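Local atomic coordinates of malonyl CoA-ACP transacylase (PDB entry 3K89), a protein that probably transfers the malonyl group from malonyl-CoA to the acyl carrier protein, the step that supplies malonyl-ACP for fatty acid synthesis. Residues A[123-134]-A[199-210]; A[134-145]-A[185-196]. All coordinates share one frame; numbering follows the deposited sequence.

Both contacts build on strand 132-138, whose first residues belong to contact 1 and the remainder to contact 2; M134 is common to the two. Their centres lie about 20 Å apart. Along the chain the order is 123-134, 134-145, 185-196, 199-210, so contact 2 falls between the segments of contact 1. Contact 2 pairs strand 132-138 with strand 193-195, an outermost strand of the mixed five-stranded sheet, and packs helix ends beside it. Contact 1 lies where the chain leaves strand 193-195 and runs through the loop of H203, a predicted active-site residue, to helix 208-219. Together they run from the sheet edge to H203, which is hydrogen-bonded to S94, the other predicted active-site residue.

Contact 1. Residues A[123-134]-A[199-210]; sequences MQAAAPAGVGAM and SVPSHTPLMRDA
The loop bearing H203, the predicted active-site histidine, packs against the end of helix 109-126 and the start of strand 132-138. M123, on the helix, lies across V200 at about a right angle, its CB 3.8 Å from V200 CG1. The M123 chain bends at chi3 (82°), which brings CE to S202 CB at 3.4 Å, a tight contact; the long, unbranched chain can span from V200 to S202. M123 also crosses M207, whose own bent chain carries CE over the methyl of A126. Small residues suit the helix end: A127, just beyond the last turn, presses its CB on P201 CD at 3.3 Å, closer than usual. G132, without a side chain, leaves its CA open to P201, whose CG is 3.9 Å from G132 CA. Q124, with CG anti to the backbone N (chi1 -168°), folds at chi2, and its NE2 donates to S199 OG at 3.1 Å. The bond is nearly straight (174°) and in the amide plane, while the amide also rests against V200 CG2. Water 1 bridges A126 O and L206 O; a second accepts from G132 N at 2.7 Å, close to A127 O and S199 O. M134, on the strand, places SD 3.5 Å from P201 CA and its own CE near S202 O. T204 OG1 accepts from L206 N, making an ST turn, and also donates to P201 O, linking P201 to the 3-10 turn beyond H203. H203 NE2 is hydrogen-bonded to S94 OG; L253 of helix 242-254 meets M123 and M207, and T61 of helix 61-81 touches Q124 and V200.

Contact 2. Residues A[134-145]-A[185-196]; sequences MAAVLGAEDAVV and LAERGVRKAVKL
L185, in the last turn of helix 175-187, meets V137 tip to tip, its CD1 3.8 Å from V137 CG2, its CD2 near the methyls of V144 and V145. A branched aliphatic chain suits this buried junction. The R188 and V144 side chains approach from opposite directions, with R188 NE 3.8 Å from V144 CG1 and V144 O over one face of the guanidinium. G189 takes the positive phi (104°) of a Schellman motif, which ends the helix; lacking a CB, it does so without crowding the carbonyl O of R188. V190 crosses V137 at about a right angle, its CG1 touching V137 CG1 and A140 CB. V137, with CG1 anti to the backbone N (chi1 -178°), turns CG1 to V190 and CG2 to L185. K192, centre of an inverse gamma turn, offers its O to L138 N at 2.8 Å, nearly straight (170°), as its CB packs on L138 CB. In the antiparallel strand 193-195, V194 forms the hydrogen-bonded pair with A136, V194 N to A136 O at 2.9 Å; V137 with A193 and A135 with K195 are the non-hydrogen-bonded pairs, their side chains on the same face. Finally L196 N donates to M134 O at 2.8 Å, and L196 CD1 rests on M134 CB. Strand 132-138 also pairs with strand 168-172, and V178 and L182 of helix 175-187 cover the face of A135 and A193.

Contact 1. Residues A[123-134]-A[199-210]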
loop_
_atom_site.group_PDB
_atom_site.type_symbol
_atom_site.label_atom_id
_atom_site.label_comp_id
_atom_site.label_asym_id
_atom_site.label_seq_id
_atom_site.Cartn_x
_atom_site.Cartn_y
_atom_site.Cartn_z
ATOM N N MET A 123 -5.830 2.283 13.596
ATOM C CA MET A 123 -6.897 2.088 12.607
ATOM C C MET A 123 -7.939 1.097 13.106
ATOM O O MET A 123 -9.146 1.336 12.973
ATOM C CB MET A 123 -6.314 1.607 11.279
ATOM C CG MET A 123 -5.486 2.676 10.573
ATOM S SD MET A 123 -4.459 1.998 9.246
ATOM C CE MET A 123 -5.640 1.910 7.907
ATOM N N GLN A 124 -7.469 -0.005 13.682
ATOM C CA GLN A 124 -8.362 -1.054 14.157
ATOM C C GLN A 124 -9.240 -0.565 15.300
ATOM O O GLN A 124 -10.427 -0.904 15.357
ATOM C CB GLN A 124 -7.569 -2.292 14.569
ATOM C CG GLN A 124 -8.424 -3.527 14.810
ATOM C CD GLN A 124 -8.897 -4.166 13.515
ATOM O OE1 GLN A 124 -8.092 -4.722 12.753
ATOM N NE2 GLN A 124 -10.203 -4.094 13.256
ATOM N N ALA A 125 -8.654 0.238 16.182
ATOM C CA ALA A 125 -9.353 0.765 17.354
ATOM C C ALA A 125 -10.399 1.800 16.967
ATOM O O ALA A 125 -11.387 1.994 17.693
ATOM C CB ALA A 125 -8.363 1.361 18.330
ATOM N N ALA A 126 -10.179 2.452 15.826
ATOM C CA ALA A 126 -11.096 3.457 15.319
ATOM C C ALA A 126 -12.375 2.804 14.823
ATOM O O ALA A 126 -13.441 3.418 14.862
ATOM C CB ALA A 126 -10.445 4.252 14.210
ATOM N N ALA A 127 -12.263 1.559 14.372
ATOM C CA ALA A 127 -13.387 0.820 13.818
ATOM C C ALA A 127 -13.345 -0.645 14.239
ATOM O O ALA A 127 -12.926 -1.509 13.467
ATOM C CB ALA A 127 -13.409 0.943 12.295
ATOM N N PRO A 128 -13.788 -0.940 15.477
ATOM C CA PRO A 128 -13.798 -2.329 15.935
ATOM C C PRO A 128 -14.628 -3.190 14.986
ATOM O O PRO A 128 -15.655 -2.716 14.471
ATOM C CB PRO A 128 -14.475 -2.240 17.311
ATOM C CG PRO A 128 -14.308 -0.842 17.739
ATOM C CD PRO A 128 -14.384 -0.033 16.472
ATOM N N ALA A 129 -14.182 -4.427 14.739
ATOM C CA ALA A 129 -14.872 -5.337 13.811
ATOM C C ALA A 129 -16.388 -5.190 13.936
ATOM O O ALA A 129 -16.921 -5.092 15.047
ATOM C CB ALA A 129 -14.440 -6.795 14.034
ATOM N N GLY A 130 -17.066 -5.142 12.791
ATOM C CA GLY A 130 -18.511 -4.900 12.753
ATOM C C GLY A 130 -18.881 -3.477 12.348
ATOM O O GLY A 130 -19.873 -3.275 11.657
ATOM N N VAL A 131 -18.088 -2.493 12.781
ATOM C CA VAL A 131 -18.359 -1.068 12.524
ATOM C C VAL A 131 -18.124 -0.660 11.064
ATOM O O VAL A 131 -18.935 0.059 10.467
ATOM C CB VAL A 131 -17.507 -0.140 13.465
ATOM C CG1 VAL A 131 -17.524 1.326 12.998
ATOM C CG2 VAL A 131 -17.980 -0.258 14.908
ATOM N N GLY A 132 -16.990 -1.082 10.511
ATOM C CA GLY A 132 -16.578 -0.612 9.191
ATOM C C GLY A 132 -16.689 -1.644 8.092
ATOM O O GLY A 132 -16.846 -2.838 8.351
ATOM N N ALA A 133 -16.602 -1.177 6.849
ATOM C CA ALA A 133 -16.579 -2.052 5.695
ATOM C C ALA A 133 -15.897 -1.352 4.547
ATOM O O ALA A 133 -15.821 -0.115 4.522
ATOM C CB ALA A 133 -18.028 -2.512 5.286
ATOM N N MET A 134 -15.363 -2.161 3.641
ATOM C CA MET A 134 -14.855 -1.695 2.352
ATOM C C MET A 134 -15.392 -2.565 1.240
ATOM O O MET A 134 -15.626 -3.745 1.450
ATOM C CB MET A 134 -13.332 -1.768 2.322
ATOM C CG MET A 134 -12.675 -1.082 3.489
ATOM S SD MET A 134 -12.520 0.691 3.244
ATOM C CE MET A 134 -11.109 0.915 2.132
ATOM N N SER A 199 -11.824 -5.483 7.934
ATOM C CA SER A 199 -12.757 -4.866 8.876
ATOM C C SER A 199 -12.524 -3.361 9.008
ATOM O O SER A 199 -13.330 -2.650 9.617
ATOM C CB SER A 199 -12.711 -5.549 10.250
ATOM O OG SER A 199 -11.416 -5.491 10.830
ATOM N N VAL A 200 -11.441 -2.873 8.414
ATOM C CA VAL A 200 -10.993 -1.528 8.705
ATOM C C VAL A 200 -11.292 -0.615 7.528
ATOM O O VAL A 200 -10.785 -0.870 6.434
ATOM C CB VAL A 200 -9.483 -1.499 8.996
ATOM C CG1 VAL A 200 -9.036 -0.079 9.262
ATOM C CG2 VAL A 200 -9.171 -2.402 10.197
ATOM N N PRO A 201 -12.097 0.445 7.756
ATOM C CA PRO A 201 -12.436 1.404 6.692
ATOM C C PRO A 201 -11.342 2.465 6.572
ATOM O O PRO A 201 -11.531 3.637 6.925
ATOM C CB PRO A 201 -13.753 2.007 7.179
ATOM C CG PRO A 201 -13.664 1.969 8.643
ATOM C CD PRO A 201 -12.815 0.763 9.006
ATOM N N SER A 202 -10.189 2.034 6.068
ATOM C CA SER A 202 -9.091 2.967 5.815
ATOM C C SER A 202 -9.469 4.000 4.763
ATOM O O SER A 202 -10.334 3.760 3.911
ATOM C CB SER A 202 -7.824 2.219 5.372
ATOM O OG SER A 202 -8.089 1.381 4.262
ATOM N N HIS A 203 -8.798 5.153 4.830
ATOM C CA HIS A 203 -8.946 6.200 3.805
ATOM C C HIS A 203 -10.368 6.733 3.748
ATOM O O HIS A 203 -10.859 7.125 2.692
ATOM C CB HIS A 203 -8.408 5.699 2.457
ATOM C CG HIS A 203 -7.033 5.140 2.584
ATOM N ND1 HIS A 203 -5.957 5.943 2.898
ATOM C CD2 HIS A 203 -6.558 3.873 2.523
ATOM C CE1 HIS A 203 -4.879 5.192 3.020
ATOM N NE2 HIS A 203 -5.217 3.937 2.810
ATOM N N THR A 204 -10.991 6.765 4.922
ATOM C CA THR A 204 -12.308 7.385 5.097
ATOM C C THR A 204 -12.283 8.287 6.336
ATOM O O THR A 204 -11.400 8.167 7.188
ATOM C CB THR A 204 -13.405 6.320 5.357
ATOM O OG1 THR A 204 -13.294 5.844 6.707
ATOM C CG2 THR A 204 -13.299 5.167 4.378
ATOM N N PRO A 205 -13.274 9.188 6.468
ATOM C CA PRO A 205 -13.357 10.039 7.658
ATOM C C PRO A 205 -13.343 9.307 9.010
ATOM O O PRO A 205 -13.035 9.925 10.031
ATOM C CB PRO A 205 -14.704 10.757 7.462
ATOM C CG PRO A 205 -14.788 10.918 5.971
ATOM C CD PRO A 205 -14.176 9.648 5.396
ATOM N N LEU A 206 -13.665 8.011 9.036
ATOM C CA LEU A 206 -13.669 7.276 10.307
ATOM C C LEU A 206 -12.250 7.147 10.881
ATOM O O LEU A 206 -12.072 6.788 12.043
ATOM C CB LEU A 206 -14.333 5.895 10.175
ATOM C CG LEU A 206 -15.825 5.864 9.769
ATOM C CD1 LEU A 206 -16.327 4.436 9.745
ATOM C CD2 LEU A 206 -16.709 6.752 10.621
ATOM N N MET A 207 -11.245 7.439 10.051
ATOM C CA MET A 207 -9.855 7.358 10.481
ATOM C C MET A 207 -9.305 8.706 10.940
ATOM O O MET A 207 -8.102 8.815 11.193
ATOM C CB MET A 207 -8.986 6.894 9.301
ATOM C CG MET A 207 -9.261 5.481 8.788
ATOM S SD MET A 207 -8.855 4.193 9.994
ATOM C CE MET A 207 -10.499 3.756 10.588
ATOM N N ARG A 208 -10.150 9.732 11.058
ATOM C CA ARG A 208 -9.617 11.078 11.336
ATOM C C ARG A 208 -8.847 11.165 12.659
ATOM O O ARG A 208 -7.763 11.751 12.707
ATOM C CB ARG A 208 -10.713 12.152 11.241
ATOM C CG ARG A 208 -10.221 13.577 11.428
ATOM C CD ARG A 208 -9.317 14.005 10.288
ATOM N NE ARG A 208 -8.697 15.302 10.560
ATOM C CZ ARG A 208 -7.580 15.474 11.262
ATOM N NH1 ARG A 208 -6.937 14.433 11.778
ATOM N NH2 ARG A 208 -7.102 16.695 11.449
ATOM N N ASP A 209 -9.400 10.580 13.719
ATOM C CA ASP A 209 -8.748 10.604 15.025
ATOM C C ASP A 209 -7.513 9.701 15.075
ATOM O O ASP A 209 -6.493 10.077 15.677
ATOM C CB ASP A 209 -9.739 10.252 16.133
ATOM C CG ASP A 209 -10.784 11.332 16.339
ATOM O OD1 ASP A 209 -10.462 12.528 16.158
ATOM O OD2 ASP A 209 -11.936 10.985 16.687
ATOM N N ALA A 210 -7.599 8.535 14.438
ATOM C CA ALA A 210 -6.441 7.633 14.313
ATOM C C ALA A 210 -5.278 8.356 13.633
ATOM O O ALA A 210 -4.117 8.140 13.991
ATOM C CB ALA A 210 -6.795 6.379 13.554
HETATM O O HOH W 1 -14.143 6.283 13.813
HETATM O O HOH W 2 -14.980 -2.652 11.493
#

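Contact 2. Residues A[134-145]-A[185-196]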
loop_
_atom_site.group_PDB
_atom_site.type_symbol
_atom_site.label_atom_id
_atom_site.label_comp_id
_atom_site.label_asym_id
_atom_site.label_seq_id
_atom_site.Cartn_x
_atom_site.Cartn_y
_atom_site.Cartn_z
ATOM N N MET A 134 -15.363 -2.161 3.641
ATOM C CA MET A 134 -14.855 -1.695 2.352
ATOM C C MET A 134 -15.392 -2.565 1.240
ATOM O O MET A 134 -15.626 -3.745 1.450
ATOM C CB MET A 134 -13.332 -1.768 2.322
ATOM C CG MET A 134 -12.675 -1.082 3.489
ATOM S SD MET A 134 -12.520 0.691 3.244
ATOM C CE MET A 134 -11.109 0.915 2.132
ATOM N N ALA A 135 -15.577 -1.983 0.056
ATOM C CA ALA A 135 -16.042 -2.737 -1.100
ATOM C C ALA A 135 -15.380 -2.280 -2.388
ATOM O O ALA A 135 -15.207 -1.086 -2.624
ATOM C CB ALA A 135 -17.588 -2.629 -1.236
ATOM N N ALA A 136 -15.017 -3.237 -3.229
ATOM C CA ALA A 136 -14.477 -2.892 -4.534
ATOM C C ALA A 136 -15.626 -2.811 -5.528
ATOM O O ALA A 136 -16.527 -3.668 -5.528
ATOM C CB ALA A 136 -13.453 -3.925 -4.975
ATOM N N VAL A 137 -15.602 -1.770 -6.353
ATOM C CA VAL A 137 -16.609 -1.580 -7.393
ATOM C C VAL A 137 -15.840 -1.595 -8.704
ATOM O O VAL A 137 -14.934 -0.761 -8.926
ATOM C CB VAL A 137 -17.392 -0.264 -7.221
ATOM C CG1 VAL A 137 -18.476 -0.117 -8.300
ATOM C CG2 VAL A 137 -18.013 -0.186 -5.841
ATOM N N LEU A 138 -16.192 -2.550 -9.565
ATOM C CA LEU A 138 -15.434 -2.837 -10.773
ATOM C C LEU A 138 -16.230 -2.474 -12.022
ATOM O O LEU A 138 -17.428 -2.765 -12.110
ATOM C CB LEU A 138 -15.035 -4.322 -10.826
ATOM C CG LEU A 138 -14.250 -4.983 -9.675
ATOM C CD1 LEU A 138 -13.024 -4.163 -9.284
ATOM C CD2 LEU A 138 -15.116 -5.249 -8.451
ATOM N N GLY A 139 -15.561 -1.817 -12.963
ATOM C CA GLY A 139 -16.133 -1.531 -14.280
ATOM C C GLY A 139 -17.172 -0.428 -14.340
ATOM O O GLY A 139 -17.855 -0.278 -15.358
ATOM N N ALA A 140 -17.299 0.348 -13.267
ATOM C CA ALA A 140 -18.212 1.485 -13.240
ATOM C C ALA A 140 -17.460 2.773 -13.542
ATOM O O ALA A 140 -16.227 2.801 -13.523
ATOM C CB ALA A 140 -18.908 1.586 -11.890
ATOM N N GLU A 141 -18.208 3.834 -13.822
ATOM C CA GLU A 141 -17.625 5.156 -13.980
ATOM C C GLU A 141 -17.474 5.774 -12.605
ATOM O O GLU A 141 -18.342 5.592 -11.749
ATOM C CB GLU A 141 -18.516 6.035 -14.856
ATOM C CG GLU A 141 -18.791 5.436 -16.225
ATOM C CD GLU A 141 -19.821 6.218 -16.997
ATOM O OE1 GLU A 141 -19.463 7.273 -17.556
ATOM O OE2 GLU A 141 -20.987 5.773 -17.044
ATOM N N ASP A 142 -16.373 6.497 -12.392
ATOM C CA ASP A 142 -16.118 7.173 -11.116
ATOM C C ASP A 142 -17.298 8.023 -10.671
ATOM O O ASP A 142 -17.671 8.012 -9.501
ATOM C CB ASP A 142 -14.877 8.069 -11.199
ATOM C CG ASP A 142 -13.565 7.295 -11.112
ATOM O OD1 ASP A 142 -13.563 6.046 -11.165
ATOM O OD2 ASP A 142 -12.521 7.959 -10.984
ATOM N N ALA A 143 -17.864 8.772 -11.617
ATOM C CA ALA A 143 -18.973 9.682 -11.355
ATOM C C ALA A 143 -20.197 8.978 -10.780
ATOM O O ALA A 143 -20.840 9.500 -9.874
ATOM C CB ALA A 143 -19.349 10.442 -12.638
ATOM N N VAL A 144 -20.509 7.797 -11.310
ATOM C CA VAL A 144 -21.638 6.999 -10.828
ATOM C C VAL A 144 -21.403 6.630 -9.360
ATOM O O VAL A 144 -22.274 6.836 -8.507
ATOM C CB VAL A 144 -21.825 5.719 -11.678
ATOM C CG1 VAL A 144 -22.920 4.833 -11.093
ATOM C CG2 VAL A 144 -22.136 6.079 -13.135
ATOM N N VAL A 145 -20.207 6.123 -9.075
ATOM C CA VAL A 145 -19.854 5.685 -7.718
ATOM C C VAL A 145 -19.844 6.858 -6.735
ATOM O O VAL A 145 -20.308 6.738 -5.592
ATOM C CB VAL A 145 -18.492 4.946 -7.700
ATOM C CG1 VAL A 145 -18.190 4.403 -6.299
ATOM C CG2 VAL A 145 -18.487 3.808 -8.703
ATOM N N LEU A 185 -26.069 0.950 -6.172
ATOM C CA LEU A 185 -25.327 0.520 -7.352
ATOM C C LEU A 185 -26.054 -0.606 -8.077
ATOM O O LEU A 185 -26.145 -0.599 -9.312
ATOM C CB LEU A 185 -23.897 0.100 -6.985
ATOM C CG LEU A 185 -22.907 1.248 -6.751
ATOM C CD1 LEU A 185 -21.709 0.747 -5.961
ATOM C CD2 LEU A 185 -22.454 1.900 -8.056
ATOM N N ALA A 186 -26.583 -1.552 -7.301
ATOM C CA ALA A 186 -27.328 -2.691 -7.834
ATOM C C ALA A 186 -28.615 -2.265 -8.547
ATOM O O ALA A 186 -28.963 -2.840 -9.583
ATOM C CB ALA A 186 -27.638 -3.695 -6.729
ATOM N N GLU A 187 -29.307 -1.262 -8.006
ATOM C CA GLU A 187 -30.548 -0.772 -8.626
ATOM C C GLU A 187 -30.244 0.125 -9.828
ATOM O O GLU A 187 -31.138 0.443 -10.621
ATOM C CB GLU A 187 -31.447 -0.048 -7.616
ATOM C CG GLU A 187 -32.956 -0.396 -7.748
ATOM C CD GLU A 187 -33.403 -1.585 -6.868
ATOM O OE1 GLU A 187 -32.836 -1.776 -5.766
ATOM O OE2 GLU A 187 -34.343 -2.319 -7.261
ATOM N N ARG A 188 -28.979 0.518 -9.965
ATOM C CA ARG A 188 -28.520 1.297 -11.118
ATOM C C ARG A 188 -27.876 0.426 -12.201
ATOM O O ARG A 188 -27.498 0.924 -13.265
ATOM C CB ARG A 188 -27.576 2.421 -10.675
ATOM C CG ARG A 188 -28.313 3.629 -10.106
ATOM C CD ARG A 188 -27.408 4.509 -9.260
ATOM N NE ARG A 188 -26.551 5.361 -10.077
ATOM C CZ ARG A 188 -26.623 6.689 -10.114
ATOM N NH1 ARG A 188 -27.504 7.338 -9.364
ATOM N NH2 ARG A 188 -25.796 7.370 -10.898
ATOM N N GLY A 189 -27.756 -0.870 -11.928
ATOM C CA GLY A 189 -27.223 -1.820 -12.905
ATOM C C GLY A 189 -25.794 -2.278 -12.664
ATOM O O GLY A 189 -25.316 -3.208 -13.323
ATOM N N VAL A 190 -25.109 -1.631 -11.721
ATOM C CA VAL A 190 -23.723 -1.978 -11.398
ATOM C C VAL A 190 -23.693 -3.207 -10.492
ATOM O O VAL A 190 -23.997 -3.125 -9.298
ATOM C CB VAL A 190 -22.955 -0.792 -10.755
ATOM C CG1 VAL A 190 -21.501 -1.170 -10.504
ATOM C CG2 VAL A 190 -23.029 0.448 -11.643
ATOM N N ARG A 191 -23.317 -4.342 -11.075
ATOM C CA ARG A 191 -23.349 -5.630 -10.390
ATOM C C ARG A 191 -21.990 -6.049 -9.829
ATOM O O ARG A 191 -21.928 -6.708 -8.786
ATOM C CB ARG A 191 -23.866 -6.714 -11.345
ATOM C CG ARG A 191 -24.466 -7.952 -10.666
ATOM C CD ARG A 191 -25.795 -7.644 -9.959
ATOM N NE ARG A 191 -26.725 -6.896 -10.806
ATOM C CZ ARG A 191 -27.976 -6.588 -10.465
ATOM N NH1 ARG A 191 -28.738 -5.898 -11.302
ATOM N NH2 ARG A 191 -28.466 -6.966 -9.287
ATOM N N LYS A 192 -20.912 -5.681 -10.526
ATOM C CA LYS A 192 -19.561 -6.097 -10.145
ATOM C C LYS A 192 -19.083 -5.266 -8.954
ATOM O O LYS A 192 -18.305 -4.323 -9.105
ATOM C CB LYS A 192 -18.585 -5.973 -11.320
ATOM C CG LYS A 192 -19.020 -6.666 -12.607
ATOM C CD LYS A 192 -18.339 -6.012 -13.806
ATOM C CE LYS A 192 -19.208 -6.066 -15.052
ATOM N NZ LYS A 192 -18.902 -4.924 -15.974
ATOM N N ALA A 193 -19.584 -5.621 -7.775
ATOM C CA ALA A 193 -19.285 -4.909 -6.538
ATOM C C ALA A 193 -19.245 -5.899 -5.384
ATOM O O ALA A 193 -20.281 -6.459 -4.994
ATOM C CB ALA A 193 -20.316 -3.831 -6.283
ATOM N N VAL A 194 -18.049 -6.098 -4.840
ATOM C CA VAL A 194 -17.817 -7.126 -3.824
ATOM C C VAL A 194 -17.233 -6.532 -2.540
ATOM O O VAL A 194 -16.186 -5.866 -2.565
ATOM C CB VAL A 194 -16.912 -8.274 -4.363
ATOM C CG1 VAL A 194 -15.675 -7.723 -5.070
ATOM C CG2 VAL A 194 -16.524 -9.253 -3.248
ATOM N N LYS A 195 -17.932 -6.774 -1.433
ATOM C CA LYS A 195 -17.464 -6.384 -0.113
ATOM C C LYS A 195 -16.163 -7.112 0.206
ATOM O O LYS A 195 -16.079 -8.339 0.064
ATOM C CB LYS A 195 -18.524 -6.697 0.943
ATOM C CG LYS A 195 -18.313 -5.945 2.240
ATOM C CD LYS A 195 -19.096 -6.547 3.387
ATOM C CE LYS A 195 -20.538 -6.075 3.377
ATOM N NZ LYS A 195 -21.091 -6.060 4.758
ATOM N N LEU A 196 -15.146 -6.355 0.612
ATOM C CA LEU A 196 -13.848 -6.929 0.975
ATOM C C LEU A 196 -13.884 -7.551 2.376
ATOM O O LEU A 196 -14.764 -7.247 3.174
ATOM C CB LEU A 196 -12.735 -5.881 0.877
ATOM C CG LEU A 196 -12.511 -5.175 -0.466
ATOM C CD1 LEU A 196 -11.471 -4.089 -0.310
ATOM C CD2 LEU A 196 -12.107 -6.163 -1.571
HETATM O O HOH W 3 -15.409 -4.969 4.448
#